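Local coordinates for deoxyhypusine synthase, putative (Entamoeba histolytica, PDB 7L9R), which probably acts as a deoxyhypusine synthase, an NAD-dependent transferase that builds deoxyhypusine on a lysine of the translation factor eIF5A using spermidine, at residues 185-189 and 190-194; 247-250 and 251-254. All blocks are in the same frame, centred on the assembly; numbering follows the deposited sequence.

Contact 1. Residues 185-189 and 190-194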
ATOM      1  N   MET B 185     -20.261 -29.726  27.434  1.00101.61           N
ATOM      2  CA  MET B 185     -20.577 -29.407  26.047  1.00 82.69           C
ATOM      3  C   MET B 185     -20.034 -28.022  25.715  1.00 96.51           C
ATOM      4  O   MET B 185     -20.229 -27.075  26.498  1.00102.64           O
ATOM      5  CB  MET B 185     -22.088 -29.469  25.787  1.00 83.36           C
ATOM      6  CG  MET B 185     -22.697 -30.862  25.945  1.00 99.71           C
ATOM      7  SD  MET B 185     -22.167 -32.022  24.668  1.00107.89           S
ATOM      8  CE  MET B 185     -22.506 -31.046  23.200  1.00 96.83           C
ATOM      9  N   PRO B 186     -19.334 -27.865  24.591  1.00 93.62           N
ATOM     10  CA  PRO B 186     -18.694 -26.579  24.291  1.00 78.42           C
ATOM     11  C   PRO B 186     -19.675 -25.458  23.993  1.00 70.55           C
ATOM     12  O   PRO B 186     -20.789 -25.673  23.506  1.00 74.10           O
ATOM     13  CB  PRO B 186     -17.846 -26.887  23.050  1.00 69.01           C
ATOM     14  CG  PRO B 186     -18.502 -28.073  22.429  1.00 76.10           C
ATOM     15  CD  PRO B 186     -19.060 -28.881  23.557  1.00 82.19           C
ATOM     16  N   PHE B 187     -19.239 -24.252  24.331  1.00 63.99           N
ATOM     17  CA  PHE B 187     -19.841 -22.972  23.999  1.00 63.94           C
ATOM     18  C   PHE B 187     -19.314 -22.464  22.657  1.00 61.42           C
ATOM     19  O   PHE B 187     -18.220 -22.823  22.220  1.00 58.94           O
ATOM     20  CB  PHE B 187     -19.534 -21.964  25.104  1.00 63.54           C
ATOM     21  CG  PHE B 187     -20.124 -22.333  26.427  1.00 71.75           C
ATOM     22  CD1 PHE B 187     -21.451 -22.055  26.706  1.00 69.83           C
ATOM     23  CD2 PHE B 187     -19.375 -23.032  27.362  1.00 76.68           C
ATOM     24  CE1 PHE B 187     -22.008 -22.410  27.926  1.00 79.87           C
ATOM     25  CE2 PHE B 187     -19.930 -23.404  28.579  1.00 82.12           C
ATOM     26  CZ  PHE B 187     -21.247 -23.090  28.861  1.00 83.79           C
ATOM     27  N   THR B 188     -20.106 -21.618  22.000  1.00 58.20           N
ATOM     28  CA  THR B 188     -19.599 -20.942  20.819  1.00 51.21           C
ATOM     29  C   THR B 188     -19.186 -19.525  21.176  1.00 52.29           C
ATOM     30  O   THR B 188     -19.563 -19.009  22.230  1.00 54.65           O
ATOM     31  CB  THR B 188     -20.654 -20.908  19.708  1.00 56.57           C
ATOM     32  OG1 THR B 188     -21.650 -19.930  20.019  1.00 54.88           O
ATOM     33  CG2 THR B 188     -21.306 -22.265  19.557  1.00 54.34           C
ATOM     34  N   PRO B 189     -18.387 -18.863  20.336  1.00 54.74           N
ATOM     35  CA  PRO B 189     -18.038 -17.464  20.636  1.00 48.25           C
ATOM     36  C   PRO B 189     -19.248 -16.561  20.803  1.00 50.93           C
ATOM     37  O   PRO B 189     -19.311 -15.794  21.774  1.00 49.89           O
ATOM     38  CB  PRO B 189     -17.175 -17.063  19.436  1.00 43.08           C
ATOM     39  CG  PRO B 189     -16.528 -18.337  19.027  1.00 50.06           C
ATOM     40  CD  PRO B 189     -17.562 -19.411  19.242  1.00 51.48           C
ATOM     41  N   SER B 190     -20.236 -16.659  19.910  1.00 47.23           N
ATOM     42  CA  SER B 190     -21.400 -15.784  20.012  1.00 52.65           C
ATOM     43  C   SER B 190     -22.155 -16.022  21.315  1.00 52.32           C
ATOM     44  O   SER B 190     -22.672 -15.074  21.920  1.00 46.50           O
ATOM     45  CB  SER B 190     -22.333 -15.990  18.817  1.00 43.52           C
ATOM     46  OG  SER B 190     -23.100 -17.173  18.973  1.00 46.30           O
ATOM     47  N   GLN B 191     -22.218 -17.279  21.771  1.00 48.39           N
ATOM     48  CA  GLN B 191     -22.858 -17.565  23.051  1.00 53.02           C
ATOM     49  C   GLN B 191     -22.079 -16.961  24.214  1.00 54.15           C
ATOM     50  O   GLN B 191     -22.674 -16.381  25.128  1.00 50.21           O
ATOM     51  CB  GLN B 191     -23.001 -19.071  23.259  1.00 49.99           C
ATOM     52  CG  GLN B 191     -23.909 -19.772  22.278  1.00 64.14           C
ATOM     53  CD  GLN B 191     -23.834 -21.284  22.428  1.00 81.21           C
ATOM     54  OE1 GLN B 191     -23.102 -21.802  23.280  1.00 72.77           O
ATOM     55  NE2 GLN B 191     -24.592 -22.000  21.601  1.00 80.32           N
ATOM     56  N   LEU B 192     -20.750 -17.101  24.201  1.00 50.87           N
ATOM     57  CA  LEU B 192     -19.925 -16.508  25.249  1.00 45.12           C
ATOM     58  C   LEU B 192     -20.074 -14.996  25.275  1.00 48.65           C
ATOM     59  O   LEU B 192     -20.064 -14.379  26.348  1.00 46.87           O
ATOM     60  CB  LEU B 192     -18.457 -16.894  25.039  1.00 48.08           C
ATOM     61  CG  LEU B 192     -18.115 -18.376  25.240  1.00 52.71           C
ATOM     62  CD1 LEU B 192     -16.651 -18.631  24.933  1.00 51.09           C
ATOM     63  CD2 LEU B 192     -18.448 -18.818  26.659  1.00 45.01           C
ATOM     64  N   ILE B 193     -20.195 -14.379  24.099  1.00 46.52           N
ATOM     65  CA  ILE B 193     -20.287 -12.928  24.033  1.00 47.26           C
ATOM     66  C   ILE B 193     -21.643 -12.458  24.547  1.00 46.42           C
ATOM     67  O   ILE B 193     -21.748 -11.402  25.177  1.00 45.00           O
ATOM     68  CB  ILE B 193     -19.993 -12.447  22.602  1.00 46.94           C
ATOM     69  CG1 ILE B 193     -18.528 -12.754  22.264  1.00 41.08           C
ATOM     70  CG2 ILE B 193     -20.281 -10.941  22.469  1.00 38.51           C
ATOM     71  CD1 ILE B 193     -18.159 -12.568  20.809  1.00 41.08           C
ATOM     72  N   THR B 194     -22.698 -13.234  24.290  1.00 46.97           N
ATOM     73  CA  THR B 194     -23.999 -12.942  24.886  1.00 48.11           C
ATOM     74  C   THR B 194     -23.914 -12.981  26.410  1.00 59.53           C
ATOM     75  O   THR B 194     -24.347 -12.045  27.095  1.00 50.79           O
ATOM     76  CB  THR B 194     -25.040 -13.941  24.375  1.00 50.42           C
ATOM     77  OG1 THR B 194     -25.201 -13.779  22.960  1.00 48.39           O
ATOM     78  CG2 THR B 194     -26.382 -13.727  25.060  1.00 48.61           C
TER
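Thr188 and Gln191 form a capping box at the start of helix 189-200. Thr188 is the N-cap. Its OG1 lies between its own backbone N and carbonyl carbon (chi1 75°), which points it at the first turn. Gln191 N donates to Thr188 OG1 at 3.2 Å. In return, the side-chain oxygen Gln191 OE1 accepts a weak bond from Thr188 N at 3.3 Å. The Gln191 chain runs extended beyond CG, back past the cap residue, so its amide reaches the backbone of Thr188. On the way Gln191 CG passes 3.2 Å from Thr188 OG1.

The tight part is the helix start itself. Leu192 N bonds to Thr188 O at 3.0 Å and Ile193 N to Pro189 O at 2.9 Å. Pro189 is the first helical residue, where its lack of an N-H costs no helix bond. Ile193 CG1 leans on the same carbonyl, 3.2 Å from Pro189 O.

The more open side is where the partly exposed Phe187 and Gln191 lie, and there the amide is held by the weak bond alone. The Phe187 ring stands nearly perpendicular to that amide, their planes 86° apart. The other flank of Phe187 is packed: Leu192 CD2 meets Phe187 CB at 3.7 Å, and Ile177 of helix 160-179 touches both residues.

Thr188 OG1 also hydrogen-bonds to Asp249, as does Ser190 OG. A carboxylate beside the helix N-terminus would probably be stabilised by the helix dipole, while the hydroxyls tie it to the cap.

Contact 2. Residues 247-250 and 251-254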
ATOM      1  N   VAL B 247     -18.130 -24.573  14.840  1.00 49.52           N
ATOM      2  CA  VAL B 247     -19.016 -25.049  13.783  1.00 57.24           C
ATOM      3  C   VAL B 247     -20.427 -24.498  13.967  1.00 59.96           C
ATOM      4  O   VAL B 247     -21.081 -24.110  12.991  1.00 56.61           O
ATOM      5  CB  VAL B 247     -19.009 -26.588  13.715  1.00 55.15           C
ATOM      6  CG1 VAL B 247     -19.967 -27.083  12.627  1.00 57.39           C
ATOM      7  CG2 VAL B 247     -17.603 -27.114  13.453  1.00 58.87           C
ATOM      8  N   GLN B 248     -20.919 -24.443  15.211  1.00 56.92           N
ATOM      9  CA  GLN B 248     -22.282 -23.965  15.426  1.00 56.47           C
ATOM     10  C   GLN B 248     -22.432 -22.517  14.991  1.00 50.97           C
ATOM     11  O   GLN B 248     -23.432 -22.157  14.361  1.00 51.53           O
ATOM     12  CB  GLN B 248     -22.682 -24.107  16.892  1.00 62.30           C
ATOM     13  CG  GLN B 248     -22.984 -25.513  17.348  1.00 68.43           C
ATOM     14  CD  GLN B 248     -23.050 -25.607  18.860  1.00 92.45           C
ATOM     15  OE1 GLN B 248     -23.993 -25.101  19.490  1.00 87.99           O
ATOM     16  NE2 GLN B 248     -22.035 -26.240  19.458  1.00 71.07           N
ATOM     17  N   ASP B 249     -21.434 -21.678  15.285  1.00 46.36           N
ATOM     18  CA  ASP B 249     -21.488 -20.289  14.838  1.00 54.16           C
ATOM     19  C   ASP B 249     -21.411 -20.201  13.317  1.00 56.25           C
ATOM     20  O   ASP B 249     -22.110 -19.385  12.701  1.00 55.24           O
ATOM     21  CB  ASP B 249     -20.365 -19.479  15.490  1.00 50.88           C
ATOM     22  CG  ASP B 249     -20.801 -18.790  16.785  1.00 47.05           C
ATOM     23  OD1 ASP B 249     -21.967 -18.962  17.202  1.00 54.74           O
ATOM     24  OD2 ASP B 249     -19.967 -18.084  17.390  1.00 49.32           O
ATOM     25  N   LEU B 250     -20.582 -21.048  12.696  1.00 49.34           N
ATOM     26  CA  LEU B 250     -20.556 -21.138  11.239  1.00 50.28           C
ATOM     27  C   LEU B 250     -21.942 -21.439  10.682  1.00 52.79           C
ATOM     28  O   LEU B 250     -22.358 -20.850   9.678  1.00 53.51           O
ATOM     29  CB  LEU B 250     -19.570 -22.220  10.797  1.00 47.62           C
ATOM     30  CG  LEU B 250     -19.408 -22.401   9.285  1.00 49.92           C
ATOM     31  CD1 LEU B 250     -18.756 -21.185   8.636  1.00 57.08           C
ATOM     32  CD2 LEU B 250     -18.650 -23.676   8.971  1.00 58.53           C
ATOM     33  N   ARG B 251     -22.674 -22.351  11.325  1.00 50.04           N
ATOM     34  CA  ARG B 251     -24.011 -22.697  10.854  1.00 53.61           C
ATOM     35  C   ARG B 251     -25.018 -21.581  11.111  1.00 56.61           C
ATOM     36  O   ARG B 251     -25.924 -21.377  10.295  1.00 59.48           O
ATOM     37  CB  ARG B 251     -24.472 -24.003  11.505  1.00 56.21           C
ATOM     38  CG  ARG B 251     -23.497 -25.160  11.263  1.00 65.61           C
ATOM     39  CD  ARG B 251     -24.098 -26.531  11.567  1.00 72.22           C
ATOM     40  NE  ARG B 251     -24.368 -26.728  12.986  1.00 74.60           N
ATOM     41  CZ  ARG B 251     -25.578 -26.811  13.521  1.00 71.00           C
ATOM     42  NH1 ARG B 251     -26.673 -26.755  12.778  1.00 69.25           N
ATOM     43  NH2 ARG B 251     -25.694 -26.962  14.837  1.00 75.45           N
ATOM     44  N   LEU B 252     -24.883 -20.846  12.222  1.00 57.29           N
ATOM     45  CA  LEU B 252     -25.815 -19.751  12.491  1.00 55.90           C
ATOM     46  C   LEU B 252     -25.723 -18.670  11.427  1.00 55.85           C
ATOM     47  O   LEU B 252     -26.733 -18.286  10.828  1.00 58.03           O
ATOM     48  CB  LEU B 252     -25.553 -19.129  13.860  1.00 58.40           C
ATOM     49  CG  LEU B 252     -26.086 -19.772  15.130  1.00 68.24           C
ATOM     50  CD1 LEU B 252     -25.716 -18.882  16.305  1.00 63.08           C
ATOM     51  CD2 LEU B 252     -27.600 -19.958  15.039  1.00 71.11           C
ATOM     52  N   ILE B 253     -24.514 -18.172  11.171  1.00 50.56           N
ATOM     53  CA  ILE B 253     -24.390 -17.032  10.274  1.00 56.15           C
ATOM     54  C   ILE B 253     -24.746 -17.431   8.847  1.00 61.75           C
ATOM     55  O   ILE B 253     -25.406 -16.674   8.125  1.00 65.37           O
ATOM     56  CB  ILE B 253     -22.981 -16.413  10.382  1.00 55.04           C
ATOM     57  CG1 ILE B 253     -22.956 -15.028   9.733  1.00 54.38           C
ATOM     58  CG2 ILE B 253     -21.903 -17.333   9.794  1.00 48.25           C
ATOM     59  CD1 ILE B 253     -21.612 -14.336   9.833  1.00 49.17           C
ATOM     60  N   ASN B 254     -24.380 -18.645   8.435  1.00 59.66           N
ATOM     61  CA  ASN B 254     -24.728 -19.063   7.083  1.00 61.60           C
ATOM     62  C   ASN B 254     -26.211 -19.372   6.954  1.00 63.15           C
ATOM     63  O   ASN B 254     -26.797 -19.116   5.899  1.00 70.38           O
ATOM     64  CB  ASN B 254     -23.861 -20.243   6.650  1.00 65.47           C
ATOM     65  CG  ASN B 254     -22.526 -19.783   6.062  1.00 76.35           C
ATOM     66  OD1 ASN B 254     -22.447 -19.415   4.888  1.00 82.75           O
ATOM     67  ND2 ASN B 254     -21.486 -19.762   6.888  1.00 64.44           N
TER
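Leu250 and Asn254 stand one turn apart, and the Asn254 amide folds back on the turn before it. Asn254 ND2 donates to Leu250 O at 3.1 Å, with an N-H...O angle of 164°. The acceptor lies almost in the amide plane. Asn254 N donates to Leu250 O at 3.2 Å, from the opposite face of the carbonyl plane. Two donors from one residue therefore grip Leu250 O. Leu250 CG is anti to its backbone N, which helps set CD1 beside the amide, with Leu250 CD1 3.5 Å from Asn254 ND2. The two side chains cross obliquely.

This is the first part of the alpha-helix 247-258. Its i to i+4 bonds include Arg251 N to Val247 O at 2.9 Å and Ile253 N to Asp249 O at 3.1 Å.

Arg251 takes a different course. Its chain bends at chi3 (-68°) and turns back along the helix toward Gln248. Arg251 NH2 comes within 4.0 Å of Gln248 CG, and the guanidinium and amide planes are 31° apart. Gln248 NE2 binds Asp245 just before the helix, while Arg251 NH1 makes a weak bond to Asn235 of the second subunit. Leu250 and Asn254 also pack on that subunit.

Asp249 and Leu252 occupy another side of the helix. Their side chains cross at a slant, and Leu252 CD1 lies 3.9 Å from Asp249 OD1. That oxygen is hydrogen-bonded to Ser190 OG and Thr188 OG1. Both side chains touch Phe218 of strand 216-218.

How the contacts relate
Contact 1 closes before contact 2 opens along the chain, yet the two touch in the fold. Their centres are about 12 Å apart. Asp249 of contact 2 makes the main link. Its OD1 probably accepts from both hydroxyls of contact 1, with Ser190 OG at 2.8 Å and Thr188 OG1 at 3.0 Å. Apolar contact supports this: Thr188 CG2 lies 3.5 Å from Gln248 CB. The start of helix 189-200 is thus bound to the first turn of helix 247-258. Strand 216-218, at one end of the parallel sheet, borders both contacts. Both also reach the second subunit, contact 1 through the loop residues Met185 and Pro186, contact 2 through helix 247-258.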